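ABC transporter (Thermotoga maritima, PDB 1JI0) binds ATP and, as the likely nucleotide-binding subunit of a branched-chain amino acid ABC transporter, probably hydrolyses it to drive uptake. Local coordinates at residues A[47-52]-A[191-196]; A[51-56]-A[83-88]; A[151-154]-A[160-163]. All blocks are in the same frame, centred on the assembly; numbering follows the deposited sequence.

In the fold
Following the chain from the N terminus, the first contacting element is helix 45-52, which serves two contacts. Contact 2 closes the shorter of this helix's two loops, bringing its last turn and the residues after it against strand 83-86. Contact 1 spans far more of the chain, from the same helix to strand 192-196, and shares Ala51 and Ile52 with contact 2. Contact 3, between helix 142-154 and strand 160-164, closes a tight loop of five residues; it follows contact 2 in series and is nested within the long loop of contact 1. Strands 83-86, 160-164 and 192-196 are successive neighbours in one parallel part of the mixed sheet, so the three contacts tie two helices to adjoining strands.

Contact 1 of 3, residues A[47-52]-A[191-196]; sequences TTLSAI and TILLVE. With ATP (adenosine-5'-triphosphate), chain B.
Leu49 and Val195 meet tip to tip, and they carry the closest packing between helix 47-52 and strand 192-196. CG2 of Val195 fits against the fork of the leucine, 3.5 Å from Leu49 CG and almost as near to both of its methyls. On the helix, Leu49 holds CG anti to its carbonyl carbon (chi1 -62°), a setting that aims the isobutyl group at the sheet. The other apolar contacts gather on Leu193 CD2. Leu49 CD2 slides past it in the opposite direction at 4.2 Å, while the end of Ile52 crosses at a slant, its CD1 4.0 Å from Leu193 CD2. Branched aliphatic residues suit this buried place because they fill the layer between helix and strand without bringing in polar atoms.

Polar interactions serve the ligand and the helix itself. Thr47 OG1 donates a hydrogen bond of 2.7 Å to O2A of the ATP alpha-phosphate, and Thr48 OG1 is bonded to Gly44 O in the preceding turn. Thr47 thus belongs to the ATP site, which Lys45 NZ and the amides of Gly42 and Thr46 also grip. A helix that follows a phosphate-binding loop and lies on the parallel strands of a mixed sheet fits the Walker A region of P-loop ATPases.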
loop_
_atom_site.group_PDB
_atom_site.type_symbol
_atom_site.label_atom_id
_atom_site.label_comp_id
_atom_site.label_asym_id
_atom_site.label_seq_id
_atom_site.Cartn_x
_atom_site.Cartn_y
_atom_site.Cartn_z
ATOM N N THR A 47 -5.366 10.551 0.610
ATOM C CA THR A 47 -6.602 10.860 -0.088
ATOM C C THR A 47 -6.651 10.042 -1.378
ATOM O O THR A 47 -7.690 9.485 -1.723
ATOM C CB THR A 47 -6.697 12.365 -0.407
ATOM O OG1 THR A 47 -6.703 13.108 0.818
ATOM C CG2 THR A 47 -7.985 12.681 -1.175
ATOM N N THR A 48 -5.520 9.948 -2.075
ATOM C CA THR A 48 -5.474 9.178 -3.312
ATOM C C THR A 48 -5.866 7.731 -3.059
ATOM O O THR A 48 -6.707 7.184 -3.775
ATOM C CB THR A 48 -4.076 9.230 -3.959
ATOM O OG1 THR A 48 -3.778 10.585 -4.313
ATOM C CG2 THR A 48 -4.024 8.361 -5.215
ATOM N N LEU A 49 -5.278 7.120 -2.033
ATOM C CA LEU A 49 -5.585 5.731 -1.702
ATOM C C LEU A 49 -7.032 5.581 -1.243
ATOM O O LEU A 49 -7.683 4.569 -1.530
ATOM C CB LEU A 49 -4.668 5.212 -0.591
ATOM C CG LEU A 49 -3.158 5.131 -0.816
ATOM C CD1 LEU A 49 -2.523 4.459 0.386
ATOM C CD2 LEU A 49 -2.843 4.336 -2.067
ATOM N N SER A 50 -7.524 6.577 -0.508
ATOM C CA SER A 50 -8.895 6.548 -0.014
ATOM C C SER A 50 -9.865 6.597 -1.182
ATOM O O SER A 50 -10.853 5.868 -1.199
ATOM C CB SER A 50 -9.157 7.728 0.926
ATOM O OG SER A 50 -8.464 7.555 2.156
ATOM N N ALA A 51 -9.582 7.459 -2.155
ATOM C CA ALA A 51 -10.439 7.579 -3.324
ATOM C C ALA A 51 -10.481 6.226 -4.028
ATOM O O ALA A 51 -11.556 5.696 -4.321
ATOM C CB ALA A 51 -9.905 8.653 -4.255
ATOM N N ILE A 52 -9.306 5.654 -4.277
ATOM C CA ILE A 52 -9.219 4.359 -4.944
ATOM C C ILE A 52 -10.040 3.307 -4.207
ATOM O O ILE A 52 -10.725 2.495 -4.835
ATOM C CB ILE A 52 -7.747 3.875 -5.043
ATOM C CG1 ILE A 52 -6.961 4.777 -6.003
ATOM C CG2 ILE A 52 -7.707 2.433 -5.525
ATOM C CD1 ILE A 52 -5.445 4.571 -5.954
ATOM N N THR A 191 1.208 -7.278 -6.835
ATOM C CA THR A 191 1.292 -5.911 -7.334
ATOM C C THR A 191 1.064 -4.998 -6.143
ATOM O O THR A 191 0.117 -5.194 -5.378
ATOM C CB THR A 191 0.209 -5.650 -8.395
ATOM O OG1 THR A 191 0.342 -6.615 -9.444
ATOM C CG2 THR A 191 0.351 -4.251 -8.974
ATOM N N ILE A 192 1.929 -4.004 -5.984
ATOM C CA ILE A 192 1.850 -3.088 -4.853
ATOM C C ILE A 192 1.826 -1.605 -5.203
ATOM O O ILE A 192 2.536 -1.164 -6.110
ATOM C CB ILE A 192 3.064 -3.313 -3.904
ATOM C CG1 ILE A 192 3.030 -4.731 -3.345
ATOM C CG2 ILE A 192 3.069 -2.271 -2.778
ATOM C CD1 ILE A 192 4.279 -5.121 -2.566
ATOM N N LEU A 193 1.000 -0.846 -4.480
ATOM C CA LEU A 193 0.935 0.608 -4.625
ATOM C C LEU A 193 1.335 1.092 -3.233
ATOM O O LEU A 193 0.596 0.926 -2.261
ATOM C CB LEU A 193 -0.469 1.113 -4.997
ATOM C CG LEU A 193 -0.531 2.642 -5.205
ATOM C CD1 LEU A 193 0.637 3.099 -6.040
ATOM C CD2 LEU A 193 -1.798 3.053 -5.914
ATOM N N LEU A 194 2.528 1.670 -3.151
ATOM C CA LEU A 194 3.100 2.127 -1.900
ATOM C C LEU A 194 3.154 3.643 -1.770
ATOM O O LEU A 194 3.761 4.322 -2.599
ATOM C CB LEU A 194 4.519 1.550 -1.784
ATOM C CG LEU A 194 5.444 1.936 -0.633
ATOM C CD1 LEU A 194 4.929 1.313 0.672
ATOM C CD2 LEU A 194 6.857 1.447 -0.931
ATOM N N VAL A 195 2.504 4.168 -0.734
ATOM C CA VAL A 195 2.513 5.596 -0.462
ATOM C C VAL A 195 3.487 5.792 0.703
ATOM O O VAL A 195 3.371 5.128 1.731
ATOM C CB VAL A 195 1.118 6.105 -0.058
ATOM C CG1 VAL A 195 1.236 7.495 0.533
ATOM C CG2 VAL A 195 0.198 6.132 -1.272
ATOM N N GLU A 196 4.447 6.696 0.543
ATOM C CA GLU A 196 5.440 6.916 1.586
ATOM C C GLU A 196 5.947 8.337 1.697
ATOM O O GLU A 196 5.944 9.104 0.736
ATOM C CB GLU A 196 6.644 5.985 1.377
ATOM C CG GLU A 196 6.606 4.695 2.179
ATOM C CD GLU A 196 6.778 4.930 3.670
ATOM O OE1 GLU A 196 7.031 6.087 4.064
ATOM O OE2 GLU A 196 6.668 3.964 4.449
HETATM P PG ATP B . -0.937 10.981 5.274
HETATM O O1G ATP B . -0.087 11.121 6.471
HETATM O O2G ATP B . -0.487 9.956 4.308
HETATM O O3G ATP B . -2.410 11.006 5.591
HETATM P PB ATP B . -1.082 12.768 2.942
HETATM O O1B ATP B . -0.035 13.672 2.368
HETATM O O2B ATP B . -1.433 11.565 2.210
HETATM O O3B ATP B . -0.632 12.338 4.449
HETATM P PA ATP B . -3.875 13.679 2.939
HETATM O O1A ATP B . -4.529 12.595 3.686
HETATM O O2A ATP B . -4.179 13.806 1.489
HETATM O O3A ATP B . -2.304 13.668 3.239
HETATM O "O5'" ATP B . -4.220 15.022 3.659
HETATM C "C5'" ATP B . -3.694 16.268 3.192
HETATM C "C4'" ATP B . -4.731 17.095 2.524
HETATM O "O4'" ATP B . -5.706 17.467 3.540
HETATM C "C3'" ATP B . -4.182 18.403 2.011
HETATM O "O3'" ATP B . -4.626 18.613 0.656
HETATM C "C2'" ATP B . -4.715 19.422 2.977
HETATM O "O2'" ATP B . -4.915 20.713 2.413
HETATM C "C1'" ATP B . -6.091 18.825 3.319
HETATM N N9 ATP B . -6.775 19.359 4.558
HETATM C C8 ATP B . -7.522 18.657 5.483
HETATM N N7 ATP B . -8.014 19.367 6.460
HETATM C C5 ATP B . -7.564 20.646 6.167
HETATM C C6 ATP B . -7.742 21.903 6.823
HETATM N N6 ATP B . -8.454 21.993 7.933
HETATM N N1 ATP B . -7.166 23.015 6.289
HETATM C C2 ATP B . -6.448 22.907 5.162
HETATM N N3 ATP B . -6.203 21.790 4.444
HETATM C C4 ATP B . -6.803 20.668 5.013
#

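Contact 2 of 3, residues A[51-56]-A[83-88]; sequences AIAGLV and IALVPE. With ATP (adenosine-5'-triphosphate), chain B.
Ile52 packs on Ile83, and Ala53 on Leu85, forming the buried side of this contact with strand 83-86. Ile52 CG2 rests 4.3 Å from CD1 of Ile83, and the small methyl of Ala53 leaves room for the leucine, its CB 4.2 Å from CD2 of Leu85. Selenomethionine Met162, on the adjacent strand, lies against Ile83 and Leu85.

Toward solvent the packing thins. Leu55 is exposed, and its CD1 reaches Leu85 CD2 at 4.3 Å, covering little surface. The same methyl of Leu85 therefore bridges the two zones, placed there by a side chain whose CG is anti to the backbone N (chi1 166°). Between Ala53 and Leu55 the chain turns at Gly54, whose positive phi (73°) suits a residue without a side chain; Gly54 N bonds to Ala51 O at 2.8 Å, part of a Schellman motif that ends the helix.

Beyond the strand, Pro87 leads to Glu88, a residue of the ATP pocket near the gamma-phosphate. This combination, a helix after the P-loop lying against a strand that leads to a residue of the nucleotide pocket, fits the Q-loop region of ABC ATPases, although here the position holds glutamate.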
loop_
_atom_site.group_PDB
_atom_site.type_symbol
_atom_site.label_atom_id
_atom_site.label_comp_id
_atom_site.label_asym_id
_atom_site.label_seq_id
_atom_site.Cartn_x
_atom_site.Cartn_y
_atom_site.Cartn_z
ATOM N N ALA A 51 -9.582 7.459 -2.155
ATOM C CA ALA A 51 -10.439 7.579 -3.324
ATOM C C ALA A 51 -10.481 6.226 -4.028
ATOM O O ALA A 51 -11.556 5.696 -4.321
ATOM C CB ALA A 51 -9.905 8.653 -4.255
ATOM N N ILE A 52 -9.306 5.654 -4.277
ATOM C CA ILE A 52 -9.219 4.359 -4.944
ATOM C C ILE A 52 -10.040 3.307 -4.207
ATOM O O ILE A 52 -10.725 2.495 -4.835
ATOM C CB ILE A 52 -7.747 3.875 -5.043
ATOM C CG1 ILE A 52 -6.961 4.777 -6.003
ATOM C CG2 ILE A 52 -7.707 2.433 -5.525
ATOM C CD1 ILE A 52 -5.445 4.571 -5.954
ATOM N N ALA A 53 -9.976 3.327 -2.875
ATOM C CA ALA A 53 -10.708 2.366 -2.045
ATOM C C ALA A 53 -12.177 2.757 -1.863
ATOM O O ALA A 53 -12.945 2.038 -1.219
ATOM C CB ALA A 53 -10.036 2.239 -0.679
ATOM N N GLY A 54 -12.555 3.902 -2.422
ATOM C CA GLY A 54 -13.927 4.369 -2.313
ATOM C C GLY A 54 -14.304 4.886 -0.934
ATOM O O GLY A 54 -15.465 4.785 -0.526
ATOM N N LEU A 55 -13.336 5.442 -0.214
ATOM C CA LEU A 55 -13.583 5.968 1.124
ATOM C C LEU A 55 -13.860 7.462 1.065
ATOM O O LEU A 55 -14.347 8.055 2.022
ATOM C CB LEU A 55 -12.384 5.688 2.028
ATOM C CG LEU A 55 -12.020 4.207 2.150
ATOM C CD1 LEU A 55 -10.823 4.037 3.069
ATOM C CD2 LEU A 55 -13.211 3.439 2.675
ATOM N N VAL A 56 -13.533 8.073 -0.065
ATOM C CA VAL A 56 -13.781 9.490 -0.268
ATOM C C VAL A 56 -14.278 9.576 -1.705
ATOM O O VAL A 56 -13.907 8.748 -2.533
ATOM C CB VAL A 56 -12.500 10.335 -0.064
ATOM C CG1 VAL A 56 -11.429 9.928 -1.056
ATOM C CG2 VAL A 56 -12.824 11.804 -0.218
ATOM N N ILE A 83 -8.865 -5.536 -3.888
ATOM C CA ILE A 83 -7.998 -4.430 -3.504
ATOM C C ILE A 83 -7.884 -4.356 -1.984
ATOM O O ILE A 83 -8.844 -4.006 -1.302
ATOM C CB ILE A 83 -8.521 -3.073 -4.028
ATOM C CG1 ILE A 83 -8.430 -3.035 -5.552
ATOM C CG2 ILE A 83 -7.700 -1.924 -3.433
ATOM C CD1 ILE A 83 -8.808 -1.703 -6.152
ATOM N N ALA A 84 -6.705 -4.693 -1.466
ATOM C CA ALA A 84 -6.439 -4.662 -0.033
ATOM C C ALA A 84 -5.703 -3.383 0.351
ATOM O O ALA A 84 -4.777 -2.958 -0.347
ATOM C CB ALA A 84 -5.609 -5.870 0.371
ATOM N N LEU A 85 -6.114 -2.770 1.456
ATOM C CA LEU A 85 -5.481 -1.549 1.929
ATOM C C LEU A 85 -4.999 -1.672 3.369
ATOM O O LEU A 85 -5.764 -2.048 4.254
ATOM C CB LEU A 85 -6.454 -0.372 1.826
ATOM C CG LEU A 85 -6.083 0.919 2.568
ATOM C CD1 LEU A 85 -4.752 1.464 2.058
ATOM C CD2 LEU A 85 -7.181 1.948 2.377
ATOM N N VAL A 86 -3.718 -1.385 3.588
ATOM C CA VAL A 86 -3.133 -1.395 4.928
ATOM C C VAL A 86 -2.933 0.094 5.194
ATOM O O VAL A 86 -1.909 0.674 4.819
ATOM C CB VAL A 86 -1.766 -2.113 4.972
ATOM C CG1 VAL A 86 -1.258 -2.163 6.406
ATOM C CG2 VAL A 86 -1.893 -3.531 4.430
ATOM N N PRO A 87 -3.922 0.733 5.837
ATOM C CA PRO A 87 -3.934 2.159 6.178
ATOM C C PRO A 87 -2.889 2.556 7.205
ATOM O O PRO A 87 -2.201 1.704 7.759
ATOM C CB PRO A 87 -5.345 2.362 6.705
ATOM C CG PRO A 87 -5.556 1.087 7.470
ATOM C CD PRO A 87 -5.038 0.037 6.512
ATOM N N GLU A 88 -2.773 3.861 7.440
ATOM C CA GLU A 88 -1.839 4.380 8.431
ATOM C C GLU A 88 -2.423 4.060 9.800
ATOM O O GLU A 88 -3.641 3.960 9.953
ATOM C CB GLU A 88 -1.689 5.898 8.300
ATOM C CG GLU A 88 -0.772 6.357 7.183
ATOM C CD GLU A 88 -0.629 7.873 7.132
ATOM O OE1 GLU A 88 -1.607 8.559 6.762
ATOM O OE2 GLU A 88 0.467 8.378 7.470
HETATM P PG ATP B . -0.937 10.981 5.274
HETATM O O1G ATP B . -0.087 11.121 6.471
HETATM O O2G ATP B . -0.487 9.956 4.308
HETATM O O3G ATP B . -2.410 11.006 5.591
HETATM P PB ATP B . -1.082 12.768 2.942
HETATM O O1B ATP B . -0.035 13.672 2.368
HETATM O O2B ATP B . -1.433 11.565 2.210
HETATM O O3B ATP B . -0.632 12.338 4.449
HETATM P PA ATP B . -3.875 13.679 2.939
HETATM O O1A ATP B . -4.529 12.595 3.686
HETATM O O2A ATP B . -4.179 13.806 1.489
HETATM O O3A ATP B . -2.304 13.668 3.239
HETATM O "O5'" ATP B . -4.220 15.022 3.659
HETATM C "C5'" ATP B . -3.694 16.268 3.192
HETATM C "C4'" ATP B . -4.731 17.095 2.524
HETATM O "O4'" ATP B . -5.706 17.467 3.540
HETATM C "C3'" ATP B . -4.182 18.403 2.011
HETATM O "O3'" ATP B . -4.626 18.613 0.656
HETATM C "C2'" ATP B . -4.715 19.422 2.977
HETATM O "O2'" ATP B . -4.915 20.713 2.413
HETATM C "C1'" ATP B . -6.091 18.825 3.319
HETATM N N9 ATP B . -6.775 19.359 4.558
HETATM C C8 ATP B . -7.522 18.657 5.483
HETATM N N7 ATP B . -8.014 19.367 6.460
HETATM C C5 ATP B . -7.564 20.646 6.167
HETATM C C6 ATP B . -7.742 21.903 6.823
HETATM N N6 ATP B . -8.454 21.993 7.933
HETATM N N1 ATP B . -7.166 23.015 6.289
HETATM C C2 ATP B . -6.448 22.907 5.162
HETATM N N3 ATP B . -6.203 21.790 4.444
HETATM C C4 ATP B . -6.803 20.668 5.013
#

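Contact 3 of 3, residues A[151-154]-A[160-163]; sequences GRAL and LLMM
Ala153 and Leu161 face each other between helix 142-154 and strand 160-164. The alanine methyl points at the strand and meets one branch of the leucine, with Ala153 CB 3.8 Å from Leu161 CD1. The other branch turns to Leu154: Leu161 CD2 lies 4.3 Å from Leu154 CD2. One forked side chain thus spans two successive helix residues, a task for which leucine is well shaped. Its CG stands anti to the backbone N (chi1 175°), extending the fork from the strand toward the helix.

The two helix residues approach differently. Ala153's short side chain allows the backbones to come near, with Ala153 CA 7.6 Å from Leu161 CA. Leu154 leaves the backbone pointing to one side of the strand, and only its end comes nearer. That residue also packs on Trp121, Ile122 and Leu125 of helix 114-125. Val86, on the neighbouring strand 83-86, touches both Ala153 and Leu161 and extends the apolar patch.

Helix 142-154 begins within the LSGGE signature sequence of ABC ATPases, and strand 160-164 runs to Asp164, followed by Glu165, both of the ATP pocket, consistent with the Walker B strand. Across these segments no hydrogen bond or charge pair is formed; the strand's backbone bonds go to its neighbours, Leu161 pairing with Thr191 and Leu193. Between these segments the contact is therefore one of apolar packing alone, over a small area.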
loop_
_atom_site.group_PDB
_atom_site.type_symbol
_atom_site.label_atom_id
_atom_site.label_comp_id
_atom_site.label_asym_id
_atom_site.label_seq_id
_atom_site.Cartn_x
_atom_site.Cartn_y
_atom_site.Cartn_z
ATOM N N GLY A 151 0.469 -8.738 7.296
ATOM C CA GLY A 151 0.227 -10.168 7.172
ATOM C C GLY A 151 -1.242 -10.471 6.927
ATOM O O GLY A 151 -1.595 -11.322 6.105
ATOM N N ARG A 152 -2.108 -9.771 7.650
ATOM C CA ARG A 152 -3.549 -9.961 7.508
ATOM C C ARG A 152 -3.988 -9.710 6.070
ATOM O O ARG A 152 -4.758 -10.485 5.498
ATOM C CB ARG A 152 -4.296 -9.014 8.453
ATOM C CG ARG A 152 -5.820 -9.118 8.371
ATOM C CD ARG A 152 -6.463 -8.345 9.508
ATOM N NE ARG A 152 -6.167 -6.918 9.454
ATOM C CZ ARG A 152 -6.405 -6.068 10.449
ATOM N NH1 ARG A 152 -6.939 -6.507 11.584
ATOM N NH2 ARG A 152 -6.128 -4.777 10.308
ATOM N N ALA A 153 -3.487 -8.626 5.485
ATOM C CA ALA A 153 -3.827 -8.285 4.114
ATOM C C ALA A 153 -3.369 -9.391 3.166
ATOM O O ALA A 153 -4.074 -9.749 2.220
ATOM C CB ALA A 153 -3.178 -6.949 3.733
ATOM N N LEU A 154 -2.192 -9.945 3.426
ATOM C CA LEU A 154 -1.663 -11.002 2.570
ATOM C C LEU A 154 -2.537 -12.250 2.570
ATOM O O LEU A 154 -2.726 -12.875 1.530
ATOM C CB LEU A 154 -0.241 -11.377 2.999
ATOM C CG LEU A 154 0.878 -10.400 2.626
ATOM C CD1 LEU A 154 2.218 -10.952 3.103
ATOM C CD2 LEU A 154 0.896 -10.205 1.128
ATOM N N LEU A 160 -4.286 -6.447 -5.572
ATOM C CA LEU A 160 -3.578 -5.176 -5.493
ATOM C C LEU A 160 -3.386 -4.859 -4.015
ATOM O O LEU A 160 -4.365 -4.703 -3.274
ATOM C CB LEU A 160 -4.394 -4.063 -6.149
ATOM C CG LEU A 160 -3.713 -2.756 -6.585
ATOM C CD1 LEU A 160 -4.503 -1.596 -6.036
ATOM C CD2 LEU A 160 -2.262 -2.682 -6.125
ATOM N N LEU A 161 -2.135 -4.779 -3.576
ATOM C CA LEU A 161 -1.857 -4.466 -2.174
ATOM C C LEU A 161 -1.450 -3.000 -2.059
ATOM O O LEU A 161 -0.429 -2.585 -2.624
ATOM C CB LEU A 161 -0.742 -5.366 -1.633
ATOM C CG LEU A 161 -0.219 -5.112 -0.209
ATOM C CD1 LEU A 161 -1.338 -5.298 0.806
ATOM C CD2 LEU A 161 0.930 -6.076 0.101
HETATM N N MSE A 162 -2.258 -2.214 -1.349
HETATM C CA MSE A 162 -1.975 -0.796 -1.151
HETATM C C MSE A 162 -1.523 -0.610 0.292
HETATM O O MSE A 162 -2.080 -1.224 1.205
HETATM C CB MSE A 162 -3.221 0.050 -1.429
HETATM C CG MSE A 162 -3.810 -0.168 -2.826
HETATM SE SE MSE A 162 -5.074 1.172 -3.375
HETATM C CE MSE A 162 -3.873 2.396 -4.214
HETATM N N MSE A 163 -0.509 0.227 0.495
HETATM C CA MSE A 163 0.030 0.461 1.829
HETATM C C MSE A 163 0.289 1.949 2.035
HETATM O O MSE A 163 0.941 2.595 1.212
HETATM C CB MSE A 163 1.329 -0.329 2.006
HETATM C CG MSE A 163 1.215 -1.813 1.688
HETATM SE SE MSE A 163 2.917 -2.759 1.911
HETATM C CE MSE A 163 3.102 -3.492 0.154
#